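Local coordinates for DUF655 domain-containing protein (Archaeoglobus fulgidus, PDB 2I5H) that is of unknown function but belongs to a family in the helix-hairpin-helix clan, so it may bind nucleic acid, at residues Glu18-Gly30 and Lys64-Lys76. Residues are numbered along the deposited sequence; the frame is centred on the assembly and turned at random.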
ATOM      1  N   GLU A  18      -1.174   8.933  -9.371  1.00 33.16           N
ATOM      2  CA  GLU A  18      -0.649   9.230  -8.010  1.00 32.40           C
ATOM      3  C   GLU A  18      -0.057  10.634  -7.927  1.00 30.99           C
ATOM      4  O   GLU A  18       0.650  11.073  -8.834  1.00 32.74           O
ATOM      5  CB  GLU A  18       0.435   8.214  -7.636  1.00 32.61           C
ATOM      6  CG  GLU A  18      -0.040   6.772  -7.611  1.00 30.63           C
ATOM      7  CD  GLU A  18      -0.836   6.439  -6.368  1.00 30.88           C
ATOM      8  OE1 GLU A  18      -1.238   7.370  -5.637  1.00 31.79           O
ATOM      9  OE2 GLU A  18      -1.062   5.241  -6.125  1.00 29.34           O
ATOM     10  N   ASP A  19      -0.351  11.332  -6.836  1.00 29.51           N
ATOM     11  CA  ASP A  19       0.180  12.671  -6.612  1.00 28.38           C
ATOM     12  C   ASP A  19       1.264  12.600  -5.534  1.00 23.87           C
ATOM     13  O   ASP A  19       2.210  13.392  -5.532  1.00 23.16           O
ATOM     14  CB  ASP A  19      -0.936  13.620  -6.168  1.00 34.02           C
ATOM     15  CG  ASP A  19      -1.085  14.809  -7.093  1.00 37.47           C
ATOM     16  OD1 ASP A  19      -1.127  14.597  -8.324  1.00 39.23           O
ATOM     17  OD2 ASP A  19      -1.164  15.952  -6.596  1.00 41.92           O
ATOM     18  N   TYR A  20       1.119  11.644  -4.621  1.00 22.48           N
ATOM     19  CA  TYR A  20       2.085  11.454  -3.545  1.00 21.20           C
ATOM     20  C   TYR A  20       2.411   9.975  -3.358  1.00 19.19           C
ATOM     21  O   TYR A  20       1.573   9.115  -3.607  1.00 19.57           O
ATOM     22  CB  TYR A  20       1.528  12.002  -2.235  1.00 25.03           C
ATOM     23  CG  TYR A  20       1.443  13.508  -2.187  1.00 27.33           C
ATOM     24  CD1 TYR A  20       2.545  14.277  -1.821  1.00 30.84           C
ATOM     25  CD2 TYR A  20       0.257  14.164  -2.503  1.00 30.36           C
ATOM     26  CE1 TYR A  20       2.467  15.669  -1.766  1.00 32.76           C
ATOM     27  CE2 TYR A  20       0.167  15.553  -2.453  1.00 33.00           C
ATOM     28  CZ  TYR A  20       1.273  16.298  -2.082  1.00 34.03           C
ATOM     29  OH  TYR A  20       1.179  17.670  -2.018  1.00 36.28           O
ATOM     30  N   ALA A  21       3.633   9.689  -2.919  1.00 18.03           N
ATOM     31  CA  ALA A  21       4.061   8.311  -2.670  1.00 17.74           C
ATOM     32  C   ALA A  21       4.948   8.270  -1.435  1.00 18.90           C
ATOM     33  O   ALA A  21       5.467   9.299  -0.989  1.00 20.14           O
ATOM     34  CB  ALA A  21       4.821   7.759  -3.877  1.00 16.98           C
ATOM     35  N   TYR A  22       5.123   7.074  -0.887  1.00 16.45           N
ATOM     36  CA  TYR A  22       5.949   6.886   0.299  1.00 17.08           C
ATOM     37  C   TYR A  22       7.198   6.080  -0.057  1.00 16.78           C
ATOM     38  O   TYR A  22       7.134   5.102  -0.808  1.00 14.26           O
ATOM     39  CB  TYR A  22       5.134   6.183   1.389  1.00 18.37           C
ATOM     40  CG  TYR A  22       4.163   7.097   2.115  1.00 22.12           C
ATOM     41  CD1 TYR A  22       4.477   7.623   3.369  1.00 25.41           C
ATOM     42  CD2 TYR A  22       2.936   7.435   1.550  1.00 23.86           C
ATOM     43  CE1 TYR A  22       3.590   8.462   4.046  1.00 26.31           C
ATOM     44  CE2 TYR A  22       2.038   8.276   2.219  1.00 26.82           C
ATOM     45  CZ  TYR A  22       2.373   8.782   3.465  1.00 28.21           C
ATOM     46  OH  TYR A  22       1.486   9.591   4.137  1.00 29.31           O
ATOM     47  N   VAL A  23       8.338   6.507   0.477  1.00 16.22           N
ATOM     48  CA  VAL A  23       9.610   5.864   0.204  1.00 16.15           C
ATOM     49  C   VAL A  23       9.755   4.488   0.846  1.00 15.92           C
ATOM     50  O   VAL A  23       9.536   4.321   2.045  1.00 16.62           O
ATOM     51  CB  VAL A  23      10.786   6.757   0.669  1.00 17.18           C
ATOM     52  CG1 VAL A  23      12.102   6.043   0.443  1.00 16.12           C
ATOM     53  CG2 VAL A  23      10.754   8.082  -0.074  1.00 15.92           C
ATOM     54  N   LEU A  24      10.126   3.512   0.027  1.00 14.88           N
ATOM     55  CA  LEU A  24      10.331   2.143   0.475  1.00 15.86           C
ATOM     56  C   LEU A  24      11.815   1.849   0.627  1.00 16.25           C
ATOM     57  O   LEU A  24      12.224   1.087   1.505  1.00 16.04           O
ATOM     58  CB  LEU A  24       9.748   1.156  -0.541  1.00 13.35           C
ATOM     59  CG  LEU A  24       8.254   1.229  -0.865  1.00 14.94           C
ATOM     60  CD1 LEU A  24       7.943   0.298  -2.034  1.00 16.19           C
ATOM     61  CD2 LEU A  24       7.439   0.837   0.357  1.00 16.65           C
ATOM     62  N   ASP A  25      12.618   2.457  -0.241  1.00 14.98           N
ATOM     63  CA  ASP A  25      14.054   2.232  -0.244  1.00 14.82           C
ATOM     64  C   ASP A  25      14.743   3.324  -1.055  1.00 15.71           C
ATOM     65  O   ASP A  25      14.269   3.696  -2.133  1.00 14.87           O
ATOM     66  CB  ASP A  25      14.325   0.846  -0.859  1.00 16.73           C
ATOM     67  CG  ASP A  25      15.785   0.436  -0.792  1.00 19.28           C
ATOM     68  OD1 ASP A  25      16.464   0.762   0.200  1.00 21.76           O
ATOM     69  OD2 ASP A  25      16.247  -0.239  -1.732  1.00 21.09           O
ATOM     70  N   PHE A  26      15.840   3.855  -0.522  1.00 15.97           N
ATOM     71  CA  PHE A  26      16.605   4.882  -1.228  1.00 15.19           C
ATOM     72  C   PHE A  26      18.006   4.361  -1.543  1.00 15.84           C
ATOM     73  O   PHE A  26      18.709   3.846  -0.659  1.00 18.06           O
ATOM     74  CB  PHE A  26      16.696   6.176  -0.405  1.00 15.38           C
ATOM     75  CG  PHE A  26      17.600   7.221  -1.021  1.00 14.81           C
ATOM     76  CD1 PHE A  26      17.444   7.598  -2.362  1.00 14.21           C
ATOM     77  CD2 PHE A  26      18.623   7.802  -0.277  1.00 16.44           C
ATOM     78  CE1 PHE A  26      18.299   8.537  -2.949  1.00 13.24           C
ATOM     79  CE2 PHE A  26      19.487   8.747  -0.856  1.00 16.84           C
ATOM     80  CZ  PHE A  26      19.325   9.115  -2.196  1.00 16.40           C
ATOM     81  N   MET A  27      18.403   4.488  -2.809  1.00 14.85           N
ATOM     82  CA  MET A  27      19.710   4.030  -3.279  1.00 14.56           C
ATOM     83  C   MET A  27      20.523   5.189  -3.853  1.00 16.08           C
ATOM     84  O   MET A  27      20.371   5.547  -5.030  1.00 13.42           O
ATOM     85  CB  MET A  27      19.537   2.971  -4.367  1.00 16.32           C
ATOM     86  CG  MET A  27      18.826   1.715  -3.905  1.00 16.98           C
ATOM     87  SD  MET A  27      18.277   0.681  -5.279  1.00 22.36           S
ATOM     88  CE  MET A  27      16.656   1.337  -5.550  1.00 20.36           C
ATOM     89  N   PRO A  28      21.404   5.782  -3.036  1.00 17.33           N
ATOM     90  CA  PRO A  28      22.248   6.907  -3.462  1.00 17.19           C
ATOM     91  C   PRO A  28      22.915   6.695  -4.819  1.00 18.50           C
ATOM     92  O   PRO A  28      22.969   7.618  -5.635  1.00 17.71           O
ATOM     93  CB  PRO A  28      23.269   7.014  -2.332  1.00 19.23           C
ATOM     94  CG  PRO A  28      22.467   6.628  -1.142  1.00 15.85           C
ATOM     95  CD  PRO A  28      21.662   5.443  -1.625  1.00 16.39           C
ATOM     96  N   TYR A  29      23.437   5.493  -5.057  1.00 17.70           N
ATOM     97  CA  TYR A  29      24.088   5.192  -6.337  1.00 18.75           C
ATOM     98  C   TYR A  29      23.292   4.242  -7.221  1.00 18.99           C
ATOM     99  O   TYR A  29      23.850   3.594  -8.114  1.00 20.71           O
ATOM    100  CB  TYR A  29      25.490   4.608  -6.115  1.00 23.42           C
ATOM    101  CG  TYR A  29      26.581   5.649  -6.086  1.00 24.63           C
ATOM    102  CD1 TYR A  29      27.391   5.810  -4.964  1.00 22.54           C
ATOM    103  CD2 TYR A  29      26.788   6.498  -7.178  1.00 25.56           C
ATOM    104  CE1 TYR A  29      28.380   6.794  -4.924  1.00 24.68           C
ATOM    105  CE2 TYR A  29      27.770   7.486  -7.147  1.00 26.46           C
ATOM    106  CZ  TYR A  29      28.559   7.630  -6.017  1.00 29.41           C
ATOM    107  OH  TYR A  29      29.497   8.639  -5.962  1.00 31.00           O
ATOM    108  N   GLY A  30      21.991   4.151  -6.974  1.00 15.94           N
ATOM    109  CA  GLY A  30      21.155   3.269  -7.771  1.00 17.89           C
ATOM    110  C   GLY A  30      21.322   1.792  -7.461  1.00 19.99           C
ATOM    111  O   GLY A  30      21.816   1.417  -6.398  1.00 18.43           O
ATOM    112  N   LYS A  64      19.568  15.419  -1.802  1.00 16.89           N
ATOM    113  CA  LYS A  64      18.476  14.895  -0.998  1.00 17.59           C
ATOM    114  C   LYS A  64      18.839  13.511  -0.500  1.00 17.67           C
ATOM    115  O   LYS A  64      19.511  12.756  -1.191  1.00 16.99           O
ATOM    116  CB  LYS A  64      17.180  14.828  -1.815  1.00 19.11           C
ATOM    117  CG  LYS A  64      16.719  16.173  -2.379  1.00 22.17           C
ATOM    118  CD  LYS A  64      16.526  17.208  -1.280  1.00 27.20           C
ATOM    119  CE  LYS A  64      16.108  18.554  -1.868  1.00 30.11           C
ATOM    120  NZ  LYS A  64      15.991  19.602  -0.818  1.00 32.21           N
ATOM    121  N   GLN A  65      18.394  13.190   0.707  1.00 19.74           N
ATOM    122  CA  GLN A  65      18.648  11.892   1.310  1.00 21.88           C
ATOM    123  C   GLN A  65      17.336  11.403   1.916  1.00 22.68           C
ATOM    124  O   GLN A  65      17.146  11.430   3.132  1.00 23.07           O
ATOM    125  CB  GLN A  65      19.732  12.025   2.379  1.00 24.88           C
ATOM    126  CG  GLN A  65      21.080  12.434   1.804  1.00 28.18           C
ATOM    127  CD  GLN A  65      21.891  13.269   2.766  1.00 33.01           C
ATOM    128  OE1 GLN A  65      21.492  14.377   3.129  1.00 33.67           O
ATOM    129  NE2 GLN A  65      23.033  12.743   3.189  1.00 35.01           N
ATOM    130  N   PRO A  66      16.405  10.957   1.059  1.00 21.80           N
ATOM    131  CA  PRO A  66      15.090  10.458   1.471  1.00 19.95           C
ATOM    132  C   PRO A  66      15.175   9.316   2.458  1.00 20.74           C
ATOM    133  O   PRO A  66      16.057   8.462   2.358  1.00 21.30           O
ATOM    134  CB  PRO A  66      14.456  10.012   0.156  1.00 21.50           C
ATOM    135  CG  PRO A  66      15.149  10.868  -0.863  1.00 19.54           C
ATOM    136  CD  PRO A  66      16.564  10.843  -0.400  1.00 20.79           C
ATOM    137  N   LEU A  67      14.235   9.306   3.398  1.00 19.95           N
ATOM    138  CA  LEU A  67      14.165   8.278   4.428  1.00 20.67           C
ATOM    139  C   LEU A  67      12.982   7.358   4.168  1.00 18.90           C
ATOM    140  O   LEU A  67      11.993   7.775   3.579  1.00 18.03           O
ATOM    141  CB  LEU A  67      13.969   8.934   5.798  1.00 20.79           C
ATOM    142  CG  LEU A  67      15.005   9.989   6.180  1.00 23.66           C
ATOM    143  CD1 LEU A  67      14.526  10.799   7.381  1.00 25.80           C
ATOM    144  CD2 LEU A  67      16.325   9.292   6.470  1.00 25.72           C
ATOM    145  N   VAL A  68      13.087   6.108   4.608  1.00 20.31           N
ATOM    146  CA  VAL A  68      11.974   5.176   4.463  1.00 21.63           C
ATOM    147  C   VAL A  68      10.794   5.828   5.199  1.00 23.00           C
ATOM    148  O   VAL A  68      10.984   6.425   6.264  1.00 21.44           O
ATOM    149  CB  VAL A  68      12.300   3.814   5.117  1.00 23.40           C
ATOM    150  CG1 VAL A  68      11.069   2.917   5.104  1.00 23.42           C
ATOM    151  CG2 VAL A  68      13.452   3.145   4.377  1.00 25.85           C
ATOM    152  N   MET A  69       9.596   5.729   4.623  1.00 21.55           N
ATOM    153  CA  MET A  69       8.372   6.303   5.193  1.00 23.36           C
ATOM    154  C   MET A  69       8.149   7.775   4.832  1.00 22.20           C
ATOM    155  O   MET A  69       7.103   8.342   5.152  1.00 21.98           O
ATOM    156  CB  MET A  69       8.341   6.137   6.721  1.00 27.86           C
ATOM    157  CG  MET A  69       8.248   4.693   7.199  1.00 30.39           C
ATOM    158  SD  MET A  69       6.552   4.041   7.331  1.00 33.49           S
ATOM    159  CE  MET A  69       6.199   4.408   9.046  1.00 36.29           C
ATOM    160  N   ASP A  70       9.126   8.401   4.180  1.00 21.95           N
ATOM    161  CA  ASP A  70       8.962   9.794   3.763  1.00 20.23           C
ATOM    162  C   ASP A  70       7.867   9.861   2.702  1.00 21.17           C
ATOM    163  O   ASP A  70       7.741   8.963   1.858  1.00 20.19           O
ATOM    164  CB  ASP A  70      10.250  10.351   3.145  1.00 20.46           C
ATOM    165  CG  ASP A  70      11.162  11.007   4.158  1.00 23.18           C
ATOM    166  OD1 ASP A  70      10.838  11.007   5.364  1.00 24.05           O
ATOM    167  OD2 ASP A  70      12.217  11.521   3.737  1.00 23.74           O
ATOM    168  N   ARG A  71       7.084  10.932   2.741  1.00 20.30           N
ATOM    169  CA  ARG A  71       6.025  11.144   1.769  1.00 22.01           C
ATOM    170  C   ARG A  71       6.588  12.134   0.756  1.00 21.08           C
ATOM    171  O   ARG A  71       7.021  13.229   1.123  1.00 22.93           O
ATOM    172  CB  ARG A  71       4.785  11.724   2.456  1.00 23.40           C
ATOM    173  CG  ARG A  71       3.618  11.991   1.526  1.00 25.66           C
ATOM    174  CD  ARG A  71       2.409  12.491   2.302  1.00 26.74           C
ATOM    175  NE  ARG A  71       1.225  12.629   1.458  1.00 26.75           N
ATOM    176  CZ  ARG A  71       0.638  13.785   1.166  1.00 27.47           C
ATOM    177  NH1 ARG A  71       1.121  14.924   1.647  1.00 27.79           N
ATOM    178  NH2 ARG A  71      -0.445  13.800   0.402  1.00 28.26           N
ATOM    179  N   VAL A  72       6.600  11.752  -0.515  1.00 18.81           N
ATOM    180  CA  VAL A  72       7.142  12.624  -1.544  1.00 16.95           C
ATOM    181  C   VAL A  72       6.130  12.957  -2.622  1.00 17.26           C
ATOM    182  O   VAL A  72       5.261  12.152  -2.959  1.00 17.49           O
ATOM    183  CB  VAL A  72       8.391  12.003  -2.217  1.00 17.19           C
ATOM    184  CG1 VAL A  72       9.506  11.854  -1.193  1.00 16.69           C
ATOM    185  CG2 VAL A  72       8.037  10.643  -2.834  1.00 15.67           C
ATOM    186  N   TYR A  73       6.244  14.165  -3.152  1.00 16.81           N
ATOM    187  CA  TYR A  73       5.345  14.615  -4.191  1.00 16.81           C
ATOM    188  C   TYR A  73       5.857  14.127  -5.537  1.00 16.72           C
ATOM    189  O   TYR A  73       7.027  14.320  -5.874  1.00 17.95           O
ATOM    190  CB  TYR A  73       5.262  16.144  -4.180  1.00 17.65           C
ATOM    191  CG  TYR A  73       4.365  16.705  -5.249  1.00 19.78           C
ATOM    192  CD1 TYR A  73       2.979  16.569  -5.168  1.00 21.69           C
ATOM    193  CD2 TYR A  73       4.901  17.359  -6.354  1.00 20.28           C
ATOM    194  CE1 TYR A  73       2.149  17.069  -6.167  1.00 22.71           C
ATOM    195  CE2 TYR A  73       4.080  17.865  -7.358  1.00 24.12           C
ATOM    196  CZ  TYR A  73       2.707  17.716  -7.255  1.00 21.78           C
ATOM    197  OH  TYR A  73       1.897  18.208  -8.251  1.00 23.21           O
ATOM    198  N   ILE A  74       4.985  13.466  -6.292  1.00 17.10           N
ATOM    199  CA  ILE A  74       5.349  12.963  -7.608  1.00 17.40           C
ATOM    200  C   ILE A  74       4.395  13.482  -8.682  1.00 18.54           C
ATOM    201  O   ILE A  74       4.304  12.912  -9.770  1.00 17.55           O
ATOM    202  CB  ILE A  74       5.350  11.417  -7.631  1.00 16.23           C
ATOM    203  CG1 ILE A  74       3.994  10.880  -7.167  1.00 16.92           C
ATOM    204  CG2 ILE A  74       6.451  10.897  -6.707  1.00 19.12           C
ATOM    205  CD1 ILE A  74       3.815   9.369  -7.385  1.00 20.54           C
ATOM    206  N   GLY A  75       3.699  14.571  -8.365  1.00 20.20           N
ATOM    207  CA  GLY A  75       2.757  15.165  -9.305  1.00 22.91           C
ATOM    208  C   GLY A  75       3.398  16.024 -10.387  1.00 23.75           C
ATOM    209  O   GLY A  75       4.620  16.071 -10.512  1.00 23.15           O
ATOM    210  N   LYS A  76       2.567  16.724 -11.157  1.00 25.53           N
ATOM    211  CA  LYS A  76       3.036  17.559 -12.264  1.00 27.48           C
ATOM    212  C   LYS A  76       3.710  18.884 -11.901  1.00 27.35           C
ATOM    213  O   LYS A  76       4.458  19.445 -12.703  1.00 28.32           O
ATOM    214  CB  LYS A  76       1.874  17.844 -13.220  1.00 32.66           C
ATOM    215  CG  LYS A  76       1.160  16.595 -13.713  1.00 37.54           C
ATOM    216  CD  LYS A  76       2.092  15.689 -14.495  1.00 40.74           C
ATOM    217  CE  LYS A  76       1.427  14.357 -14.811  1.00 44.31           C
ATOM    218  NZ  LYS A  76       0.162  14.526 -15.581  1.00 46.26           N
TER
HETATM  219  O   HOH W   1      -0.153  16.381 -10.589  1.00 38.23           O
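Tyr20 is held between Arg71 and Tyr73 of the neighbouring antiparallel strand. The guanidinium of Arg71 lies nearly flat over one face of the Tyr20 ring, Arg71 CZ 3.6 Å from the Tyr20 centroid and the planes 19° apart, a stacked cation-pi pair. Against the opposite face Tyr73 presents its edge, with Tyr73 CD1 3.5 Å from CZ of Tyr20. Arg71 reaches its place because its chain runs extended, CG anti to the backbone N (chi1 180°); on the way its CB makes a CH-pi contact over the Tyr22 ring. On the chain side of the guanidinium, NE forms a salt bridge with Glu50. With an alanine at Tyr20, the guanidinium of Arg71 would probably lose its stacking partner and be freer to turn, and the edge of Tyr73 would have no ring face to meet.

Backbone hydrogen bonds join the segments along this edge of the sheet. Ala21 and Val72 are a hydrogen-bonded pair, with Val72 N 2.7 Å from Ala21 O and the return bond from Ala21 N to Val72 O. Toward one end Ile74 N meets Asp19 O from above the carbonyl plane; toward the other, Val23 N donates to Asp70 O and Val23 O accepts from Met69 N, extending the pairing into the type II turn Leu67-Asp70. That turn is braced by Leu67 N bonding Asp70 OD2. A water links Asp19 OD1 to Lys76 N.

On the face of Ala21 and Val72 the contacts are apolar, Ala21 CB lying 4.0 Å from Ile74 CD1. Val23, pointing toward the other segment, touches Val72 CG1 and Pro66 CB through CG2. Past the corner at Leu24, Pro66 CD makes a CH-pi contact over the centre of the Phe26 ring, 3.5 Å from its centroid.

Backbone bonds thus set the register of edge strand 71-73, whose two faces differ in chemistry: aromatic and charged beside Tyr20, aliphatic beside Ala21.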